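Local coordinates for Dye-decolorizing peroxidase tfu_3078 (Thermobifida fusca, PDB 5FW4), which uses heme b and hydrogen peroxide to oxidise a broad range of compounds, reacting strongly with anthraquinone dyes, though its physiological substrate is unknown, at residues A296-R299 with R303-D306; M238-G243 with T287-L292; S103-L108 with G420-Q425. All coordinates share one frame; numbering follows the deposited sequence.

Contact 1. Residues A296-R299 with R303-D306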
loop_
_atom_site.group_PDB
_atom_site.type_symbol
_atom_site.label_atom_id
_atom_site.label_comp_id
_atom_site.label_asym_id
_atom_site.label_seq_id
_atom_site.Cartn_x
_atom_site.Cartn_y
_atom_site.Cartn_z
ATOM N N ALA A 296 -0.427 17.190 -24.811
ATOM C CA ALA A 296 0.958 16.741 -24.864
ATOM C C ALA A 296 1.133 15.347 -24.257
ATOM O O ALA A 296 1.859 14.523 -24.785
ATOM C CB ALA A 296 1.876 17.724 -24.142
ATOM N N ARG A 297 0.451 15.105 -23.155
ATOM C CA ARG A 297 0.497 13.770 -22.489
ATOM C C ARG A 297 0.021 12.682 -23.440
ATOM O O ARG A 297 0.657 11.646 -23.623
ATOM C CB ARG A 297 -0.389 13.788 -21.266
ATOM C CG ARG A 297 0.097 14.711 -20.154
ATOM C CD ARG A 297 -0.997 14.867 -19.091
ATOM N NE ARG A 297 -0.696 15.898 -18.113
ATOM C CZ ARG A 297 -1.241 15.992 -16.896
ATOM N NH1 ARG A 297 -2.176 15.145 -16.466
ATOM N NH2 ARG A 297 -0.850 16.973 -16.089
ATOM N N GLU A 298 -1.069 12.991 -24.131
ATOM C CA GLU A 298 -1.646 12.056 -25.075
ATOM C C GLU A 298 -0.666 11.786 -26.215
ATOM O O GLU A 298 -0.578 10.648 -26.700
ATOM C CB GLU A 298 -3.038 12.537 -25.561
ATOM C CG GLU A 298 -4.052 12.759 -24.442
ATOM C CD GLU A 298 -5.384 13.390 -24.872
ATOM O OE1 GLU A 298 -5.423 14.342 -25.710
ATOM O OE2 GLU A 298 -6.423 12.961 -24.330
ATOM N N ARG A 299 0.070 12.816 -26.664
ATOM C CA ARG A 299 1.088 12.611 -27.705
ATOM C C ARG A 299 2.261 11.669 -27.298
ATOM O O ARG A 299 2.710 10.844 -28.097
ATOM C CB ARG A 299 1.546 13.968 -28.291
ATOM C CG ARG A 299 0.401 14.615 -29.100
ATOM C CD ARG A 299 0.698 15.955 -29.761
ATOM N NE ARG A 299 1.708 16.722 -29.035
ATOM C CZ ARG A 299 1.490 17.784 -28.247
ATOM N NH1 ARG A 299 0.272 18.290 -28.049
ATOM N NH2 ARG A 299 2.531 18.363 -27.652
ATOM N N ARG A 303 -2.383 7.590 -27.307
ATOM C CA ARG A 303 -3.779 7.386 -27.016
ATOM C C ARG A 303 -4.266 8.500 -26.099
ATOM O O ARG A 303 -3.469 9.164 -25.438
ATOM C CB ARG A 303 -3.993 6.016 -26.397
ATOM C CG ARG A 303 -3.769 4.845 -27.349
ATOM C CD ARG A 303 -3.879 3.548 -26.568
ATOM N NE ARG A 303 -3.898 2.323 -27.374
ATOM C CZ ARG A 303 -4.964 1.771 -27.940
ATOM N NH1 ARG A 303 -6.183 2.317 -27.864
ATOM N NH2 ARG A 303 -4.806 0.640 -28.599
ATOM N N ARG A 304 -5.574 8.703 -26.096
ATOM C CA ARG A 304 -6.213 9.804 -25.383
ATOM C C ARG A 304 -6.376 9.362 -23.959
ATOM O O ARG A 304 -6.542 8.167 -23.723
ATOM C CB ARG A 304 -7.586 10.104 -25.983
ATOM C CG ARG A 304 -7.526 10.548 -27.444
ATOM C CD ARG A 304 -8.899 10.808 -28.051
ATOM N NE ARG A 304 -9.785 11.643 -27.237
ATOM C CZ ARG A 304 -9.595 12.940 -26.962
ATOM N NH1 ARG A 304 -8.524 13.590 -27.403
ATOM N NH2 ARG A 304 -10.482 13.603 -26.228
ATOM N N LEU A 305 -6.353 10.311 -23.029
ATOM C CA LEU A 305 -6.557 9.981 -21.599
ATOM C C LEU A 305 -8.012 9.685 -21.236
ATOM O O LEU A 305 -8.284 8.804 -20.401
ATOM C CB LEU A 305 -6.037 11.117 -20.713
ATOM C CG LEU A 305 -4.519 11.321 -20.688
ATOM C CD1 LEU A 305 -4.165 12.694 -20.138
ATOM C CD2 LEU A 305 -3.826 10.242 -19.864
ATOM N N ASP A 306 -8.944 10.415 -21.842
ATOM C CA ASP A 306 -10.364 10.331 -21.469
ATOM C C ASP A 306 -10.925 8.948 -21.770
ATOM O O ASP A 306 -11.431 8.285 -20.860
ATOM C CB ASP A 306 -11.234 11.480 -22.060
ATOM C CG ASP A 306 -11.128 11.643 -23.575
ATOM O OD1 ASP A 306 -10.511 10.810 -24.272
ATOM O OD2 ASP A 306 -11.688 12.665 -24.083
HETATM O O HOH W 1 -8.405 13.508 -22.949
#
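R297 meets the 303-306 loop with its aliphatic part, CD lying 4.0 Å from L305 CD1; the two side chains cross at about a right angle, so methylenes rest on one methyl of the leucine. Extended from CG to NE, the arginine carries its guanidinium beyond L305 to the carbonyl O of L292, which accepts from NE. The second subunit packs on both partners, its E128 against R297 and its G129 against L305. One residue on, E298 turns to the loop backbone. Its CB lies 3.4 Å from R303 O, and its extended chain sets the carboxylate against the R304-L305 peptide. The L305 N-H points at E298 OE2 (N to O 3.0 Å, 158° at the hydrogen), meeting it on the anti side and only slightly out of the carboxylate plane. A helix side chain thus grips the backbone just where the chain leaves helix 294-301, past R303 of the heme pocket. A water donates to OE2 and is weakly bound by D306 N. Charge adds a salt-bridge network: a bend at chi3 (48°) turns the R304 guanidinium so that E298 OE2 lies over one of its faces, toward the rim, and R304 NH1 stands 3.6 Å from E298 OE1, a long pairing. Carboxylate and guanidinium planes are 61° apart, with no N-H aimed at OE1. With an alanine at E298, the buried L305 N-H would probably lose its acceptor and R304 an anionic neighbour. D306 is the closer partner: its OD2 lies 2.6 Å from R304 NH2, a salt bridge whose hydrogen bond is weak.

Contact 2. Residues M238-G243 with T287-L292. With HEM (protoporphyrin IX containing Fe), chain C.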
loop_
_atom_site.group_PDB
_atom_site.type_symbol
_atom_site.label_atom_id
_atom_site.label_comp_id
_atom_site.label_asym_id
_atom_site.label_seq_id
_atom_site.Cartn_x
_atom_site.Cartn_y
_atom_site.Cartn_z
ATOM N N MET A 238 -0.131 7.750 -14.085
ATOM C CA MET A 238 -0.108 8.843 -15.147
ATOM C C MET A 238 -1.493 9.143 -15.730
ATOM O O MET A 238 -1.613 9.933 -16.706
ATOM C CB MET A 238 0.880 8.377 -16.189
ATOM C CG MET A 238 2.281 8.888 -16.002
ATOM S SD MET A 238 3.445 8.158 -17.132
ATOM C CE MET A 238 4.947 8.847 -16.566
ATOM N N GLY A 239 -2.560 8.569 -15.184
ATOM C CA GLY A 239 -3.909 8.739 -15.670
ATOM C C GLY A 239 -4.337 7.939 -16.879
ATOM O O GLY A 239 -5.463 8.067 -17.344
ATOM N N GLN A 240 -3.449 7.094 -17.376
ATOM C CA GLN A 240 -3.677 6.433 -18.656
ATOM C C GLN A 240 -4.417 5.146 -18.464
ATOM O O GLN A 240 -4.180 4.446 -17.469
ATOM C CB GLN A 240 -2.326 6.115 -19.350
ATOM C CG GLN A 240 -1.440 7.356 -19.579
ATOM C CD GLN A 240 0.049 7.136 -19.423
ATOM O OE1 GLN A 240 0.533 6.086 -18.943
ATOM N NE2 GLN A 240 0.811 8.150 -19.800
ATOM N N ILE A 241 -5.260 4.806 -19.428
ATOM C CA ILE A 241 -5.780 3.462 -19.541
ATOM C C ILE A 241 -4.625 2.514 -19.914
ATOM O O ILE A 241 -3.843 2.769 -20.826
ATOM C CB ILE A 241 -6.974 3.377 -20.478
ATOM C CG1 ILE A 241 -8.214 4.008 -19.841
ATOM C CG2 ILE A 241 -7.279 1.954 -20.898
ATOM C CD1 ILE A 241 -9.172 4.533 -20.879
ATOM N N ASP A 242 -4.505 1.444 -19.125
ATOM C CA ASP A 242 -3.395 0.517 -19.212
ATOM C C ASP A 242 -3.902 -0.905 -19.399
ATOM O O ASP A 242 -4.428 -1.513 -18.451
ATOM C CB ASP A 242 -2.522 0.600 -17.936
ATOM C CG ASP A 242 -1.442 -0.481 -17.893
ATOM O OD1 ASP A 242 -0.989 -0.894 -18.992
ATOM O OD2 ASP A 242 -1.060 -0.927 -16.765
ATOM N N GLY A 243 -3.699 -1.450 -20.600
ATOM C CA GLY A 243 -4.065 -2.843 -20.906
ATOM C C GLY A 243 -4.751 -3.077 -22.242
ATOM O O GLY A 243 -4.878 -4.214 -22.694
ATOM N N THR A 287 5.897 14.823 -11.133
ATOM C CA THR A 287 5.947 16.257 -11.042
ATOM C C THR A 287 6.208 16.847 -12.431
ATOM O O THR A 287 5.559 17.798 -12.826
ATOM C CB THR A 287 7.033 16.708 -10.063
ATOM O OG1 THR A 287 6.803 16.053 -8.800
ATOM C CG2 THR A 287 7.005 18.187 -9.888
ATOM N N GLU A 288 7.149 16.282 -13.153
ATOM C CA GLU A 288 7.437 16.737 -14.515
ATOM C C GLU A 288 6.282 16.406 -15.487
ATOM O O GLU A 288 5.901 17.238 -16.320
ATOM C CB GLU A 288 8.738 16.102 -14.997
ATOM C CG GLU A 288 9.983 16.612 -14.275
ATOM C CD GLU A 288 10.298 18.069 -14.595
ATOM O OE1 GLU A 288 9.990 18.506 -15.720
ATOM O OE2 GLU A 288 10.852 18.773 -13.716
ATOM N N TRP A 289 5.758 15.188 -15.388
ATOM C CA TRP A 289 4.576 14.762 -16.138
ATOM C C TRP A 289 3.407 15.710 -15.922
ATOM O O TRP A 289 2.694 15.996 -16.863
ATOM C CB TRP A 289 4.155 13.343 -15.721
ATOM C CG TRP A 289 2.959 12.800 -16.392
ATOM C CD1 TRP A 289 1.709 12.692 -15.863
ATOM C CD2 TRP A 289 2.864 12.295 -17.738
ATOM N NE1 TRP A 289 0.868 12.112 -16.749
ATOM C CE2 TRP A 289 1.538 11.877 -17.923
ATOM C CE3 TRP A 289 3.781 12.125 -18.788
ATOM C CZ2 TRP A 289 1.104 11.295 -19.112
ATOM C CZ3 TRP A 289 3.356 11.509 -19.932
ATOM C CH2 TRP A 289 2.035 11.120 -20.096
ATOM N N ARG A 290 3.195 16.207 -14.701
ATOM C CA ARG A 290 2.025 17.060 -14.501
ATOM C C ARG A 290 2.156 18.459 -15.082
ATOM O O ARG A 290 1.162 19.144 -15.212
ATOM C CB ARG A 290 1.522 17.093 -13.052
ATOM C CG ARG A 290 2.458 17.574 -11.961
ATOM C CD ARG A 290 1.827 17.190 -10.607
ATOM N NE ARG A 290 0.595 17.947 -10.403
ATOM C CZ ARG A 290 -0.552 17.483 -9.904
ATOM N NH1 ARG A 290 -0.703 16.220 -9.528
ATOM N NH2 ARG A 290 -1.574 18.315 -9.791
ATOM N N LYS A 291 3.365 18.862 -15.425
ATOM C CA LYS A 291 3.580 20.140 -16.108
ATOM C C LYS A 291 3.016 20.128 -17.530
ATOM O O LYS A 291 2.718 21.200 -18.097
ATOM C CB LYS A 291 5.079 20.498 -16.152
ATOM C CG LYS A 291 5.580 21.333 -14.983
ATOM C CD LYS A 291 6.357 20.540 -13.945
ATOM C CE LYS A 291 6.013 20.944 -12.507
ATOM N NZ LYS A 291 4.793 20.264 -11.977
ATOM N N LEU A 292 2.904 18.954 -18.144
ATOM C CA LEU A 292 2.348 18.879 -19.513
ATOM C C LEU A 292 0.860 19.064 -19.545
ATOM O O LEU A 292 0.130 18.594 -18.705
ATOM C CB LEU A 292 2.623 17.545 -20.207
ATOM C CG LEU A 292 4.056 17.088 -20.408
ATOM C CD1 LEU A 292 4.021 15.787 -21.213
ATOM C CD2 LEU A 292 4.843 18.191 -21.121
HETATM C CHA HEM C . 0.950 0.050 -24.351
HETATM C CHB HEM C . 1.980 2.865 -20.548
HETATM C CHC HEM C . 6.221 0.589 -20.103
HETATM C CHD HEM C . 5.071 -2.400 -23.734
HETATM C C1A HEM C . 0.879 0.995 -23.358
HETATM C C2A HEM C . -0.194 1.898 -23.219
HETATM C C3A HEM C . 0.111 2.699 -22.167
HETATM C C4A HEM C . 1.347 2.297 -21.648
HETATM C CMA HEM C . -0.725 3.784 -21.603
HETATM C CAA HEM C . -1.412 1.993 -24.102
HETATM C CBA HEM C . -2.588 1.156 -23.612
HETATM C CGA HEM C . -2.334 -0.311 -23.808
HETATM O O1A HEM C . -2.083 -1.012 -22.790
HETATM O O2A HEM C . -2.386 -0.806 -24.962
HETATM C C1B HEM C . 3.255 2.470 -20.107
HETATM C C2B HEM C . 3.925 3.069 -19.012
HETATM C C3B HEM C . 5.129 2.437 -18.863
HETATM C C4B HEM C . 5.155 1.416 -19.911
HETATM C CMB HEM C . 3.375 4.183 -18.168
HETATM C CAB HEM C . 6.196 2.599 -17.869
HETATM C CBB HEM C . 6.068 3.322 -16.756
HETATM C C1C HEM C . 6.289 -0.417 -21.039
HETATM C C2C HEM C . 7.348 -1.290 -21.172
HETATM C C3C HEM C . 7.005 -2.158 -22.202
HETATM C C4C HEM C . 5.734 -1.780 -22.693
HETATM C CMC HEM C . 8.571 -1.224 -20.293
HETATM C CAC HEM C . 7.715 -3.245 -22.858
HETATM C CBC HEM C . 9.005 -3.368 -22.817
HETATM C C1D HEM C . 3.822 -1.919 -24.162
HETATM C C2D HEM C . 3.127 -2.549 -25.290
HETATM C C3D HEM C . 1.980 -1.852 -25.465
HETATM C C4D HEM C . 2.007 -0.804 -24.451
HETATM C CMD HEM C . 3.560 -3.757 -26.102
HETATM C CAD HEM C . 0.912 -2.139 -26.502
HETATM C CBD HEM C . 1.345 -1.522 -27.835
HETATM C CGD HEM C . 0.380 -1.907 -28.935
HETATM O O1D HEM C . 0.424 -3.018 -29.498
HETATM O O2D HEM C . -0.499 -1.084 -29.271
HETATM N NA HEM C . 1.826 1.257 -22.389
HETATM N NB HEM C . 4.017 1.496 -20.602
HETATM N NC HEM C . 5.347 -0.703 -21.988
HETATM N ND HEM C . 3.127 -0.863 -23.663
HETATM FE FE HEM C . 3.573 0.311 -22.238
#
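M238 lies flat over one face of the W289 indole, just ahead of G239-G243, the GXXDG signature of DyP-type peroxidases. The two side chains cross at about a right angle, and two measurements fix the overlap. M238 CG sits 3.6 Å from the centroid of the five-membered ring, a CH-pi contact, while M238 SD stands 4.1 Å above the centroid of the six-membered ring and only 4° off its normal, a Met-aromatic contact. Because the methionine is extended beyond CG, it spans both rings of the indole in one pass. Its backbone takes part too: W289 NE1 donates to M238 O at 3.3 Å, but the 139° angle at the hydrogen makes the bond weak. Q240 approaches differently. Its NE2 comes within 3.2 Å of W289 CH2, with the amide turned 88° from the ring plane and the approach oblique. A bend at chi2 allows this, while OE1 of the same amide accepts from N236 and stands 3.5 Å from the heme methyl CMB. One amide is thus packed between the indole and the heme methyls. The indole is further framed by Y403, edge-to-face, and by R297 and V300 of helix 294-301. Beyond Q240 the signature continues along the cofactor to D242, which lines the pocket of the bound oxygen molecule and is the inferred proton acceptor. At G243 the backbone angles would press a CB against the D242 carbonyl, and the G243 N-H bonds to the heme propionate, N to O1A 2.8 Å.

Contact 3. Residues S103-L108 with G420-Q425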
loop_
_atom_site.group_PDB
_atom_site.type_symbol
_atom_site.label_atom_id
_atom_site.label_comp_id
_atom_site.label_asym_id
_atom_site.label_seq_id
_atom_site.Cartn_x
_atom_site.Cartn_y
_atom_site.Cartn_z
ATOM N N SER A 103 17.421 -27.081 0.194
ATOM C CA SER A 103 16.624 -25.927 0.632
ATOM C C SER A 103 15.623 -25.476 -0.460
ATOM O O SER A 103 14.501 -25.077 -0.164
ATOM C CB SER A 103 17.529 -24.739 1.027
ATOM O OG SER A 103 18.159 -24.911 2.291
ATOM N N ALA A 104 16.038 -25.532 -1.718
ATOM C CA ALA A 104 15.129 -25.243 -2.840
ATOM C C ALA A 104 13.945 -26.235 -2.887
ATOM O O ALA A 104 12.787 -25.847 -3.097
ATOM C CB ALA A 104 15.904 -25.262 -4.149
ATOM N N ALA A 105 14.242 -27.516 -2.673
ATOM C CA ALA A 105 13.204 -28.540 -2.665
ATOM C C ALA A 105 12.188 -28.243 -1.577
ATOM O O ALA A 105 10.986 -28.330 -1.802
ATOM C CB ALA A 105 13.813 -29.936 -2.479
ATOM N N ALA A 106 12.687 -27.905 -0.393
ATOM C CA ALA A 106 11.833 -27.601 0.752
ATOM C C ALA A 106 10.979 -26.361 0.440
ATOM O O ALA A 106 9.759 -26.392 0.550
ATOM C CB ALA A 106 12.685 -27.346 1.983
ATOM N N ALA A 107 11.644 -25.281 0.044
ATOM C CA ALA A 107 10.960 -24.013 -0.262
ATOM C C ALA A 107 9.861 -24.284 -1.233
ATOM O O ALA A 107 8.728 -23.951 -0.961
ATOM C CB ALA A 107 11.927 -22.984 -0.819
ATOM N N LEU A 108 10.189 -24.944 -2.339
ATOM C CA LEU A 108 9.235 -25.078 -3.460
ATOM C C LEU A 108 8.072 -25.999 -3.091
ATOM O O LEU A 108 6.936 -25.739 -3.426
ATOM C CB LEU A 108 9.953 -25.524 -4.748
ATOM C CG LEU A 108 10.862 -24.492 -5.424
ATOM C CD1 LEU A 108 11.811 -25.149 -6.405
ATOM C CD2 LEU A 108 10.043 -23.439 -6.160
ATOM N N GLY A 420 0.161 -34.130 -9.162
ATOM C CA GLY A 420 0.981 -35.011 -8.333
ATOM C C GLY A 420 2.426 -34.583 -8.131
ATOM O O GLY A 420 3.218 -35.360 -7.605
ATOM N N ARG A 421 2.782 -33.360 -8.546
ATOM C CA ARG A 421 4.155 -32.863 -8.411
ATOM C C ARG A 421 4.145 -31.429 -7.916
ATOM O O ARG A 421 3.275 -30.633 -8.300
ATOM C CB ARG A 421 4.902 -32.924 -9.751
ATOM C CG ARG A 421 5.069 -34.335 -10.317
ATOM C CD ARG A 421 6.290 -35.067 -9.757
ATOM N NE ARG A 421 7.511 -34.779 -10.521
ATOM C CZ ARG A 421 8.723 -35.263 -10.248
ATOM N NH1 ARG A 421 8.921 -36.056 -9.197
ATOM N NH2 ARG A 421 9.750 -34.935 -11.024
ATOM N N TYR A 422 5.122 -31.096 -7.072
ATOM C CA TYR A 422 5.318 -29.727 -6.674
ATOM C C TYR A 422 6.000 -28.906 -7.798
ATOM O O TYR A 422 6.589 -29.443 -8.744
ATOM C CB TYR A 422 6.037 -29.623 -5.317
ATOM C CG TYR A 422 7.524 -29.880 -5.325
ATOM C CD1 TYR A 422 8.413 -28.906 -5.757
ATOM C CD2 TYR A 422 8.041 -31.088 -4.873
ATOM C CE1 TYR A 422 9.769 -29.130 -5.759
ATOM C CE2 TYR A 422 9.395 -31.315 -4.855
ATOM C CZ TYR A 422 10.254 -30.339 -5.300
ATOM O OH TYR A 422 11.598 -30.568 -5.294
ATOM N N LEU A 423 5.867 -27.592 -7.678
ATOM C CA LEU A 423 6.280 -26.654 -8.721
ATOM C C LEU A 423 7.779 -26.652 -8.842
ATOM O O LEU A 423 8.484 -26.402 -7.865
ATOM C CB LEU A 423 5.770 -25.244 -8.387
ATOM C CG LEU A 423 4.249 -25.173 -8.473
ATOM C CD1 LEU A 423 3.675 -23.957 -7.774
ATOM C CD2 LEU A 423 3.831 -25.252 -9.943
ATOM N N GLY A 424 8.259 -26.989 -10.038
ATOM C CA GLY A 424 9.681 -27.112 -10.318
ATOM C C GLY A 424 10.318 -28.413 -9.787
ATOM O O GLY A 424 11.547 -28.517 -9.728
ATOM N N GLN A 425 9.501 -29.396 -9.412
ATOM C CA GLN A 425 10.044 -30.675 -8.915
ATOM C C GLN A 425 10.907 -31.350 -10.006
ATOM O O GLN A 425 11.932 -31.954 -9.694
ATOM C CB GLN A 425 8.921 -31.614 -8.433
ATOM C CG GLN A 425 9.418 -32.892 -7.757
ATOM C CD GLN A 425 8.333 -33.657 -6.991
ATOM O OE1 GLN A 425 7.139 -33.377 -7.089
ATOM N NE2 GLN A 425 8.762 -34.650 -6.227
#
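L108 and A105, one helical turn apart, receive the turn 422-425 by van der Waals contact. L108 CB approaches Y422 CE1 to 3.7 Å, coming obliquely to the ring, and the same CB lies 3.6 Å from L423 O, with CG and both methyls of the leucine also close around that oxygen. At the far end of the phenol, A105 CB touches Y422 OH at 3.6 Å. The ring is held between two covers: A105 O lies over one face, and Q425 CB sits 3.5 Å above the other, over its centre. Y422 reaches this slot with CG between its backbone N and carbonyl carbon (chi1 77°), which turns the ring back over Q425. Two bonds within the loop steady that pose. Q425 N donates to Y422 O at 3.0 Å, closing a type II beta turn whose third residue, G424, has the positive phi (77°) such a turn needs there. In return Y422 N donates to OE1 of the Q425 side chain, also at 3.0 Å. Further out, T112 accepts from L423 N, and Y422 OH bonds weakly to G430 O. Helix 97-120 has on one flank the four-stranded antiparallel sheet of the N-terminal ferredoxin-like half, one of two in a DyP-type peroxidase, where A104 packs on L89 of strand 81-89; on another, A105 and L108 touch I428 of helix 425-428.

How the contacts relate
Contacts 1 and 2 adjoin, their centres about 9 Å apart, and sit on consecutive helices, 294-301 and 286-291; L305 CD2 of contact 1 lies 3.7 Å from G239 O of contact 2. The second subunit packs on R297 and L305 of contact 1 but meets contact 2 at R290, beside its touching residues. Contact 2 is buried and aromatic, next to the heme; contact 1, only partly buried, relies on a carboxylate held by a backbone N-H, with arginine charges and a water around it. Contact 3 is buried but apolar, across the chain's centre, about 42 Å from contact 2 between centres. Along the sequence it encloses the other two, bringing the C-terminal tail back to the N-terminal half.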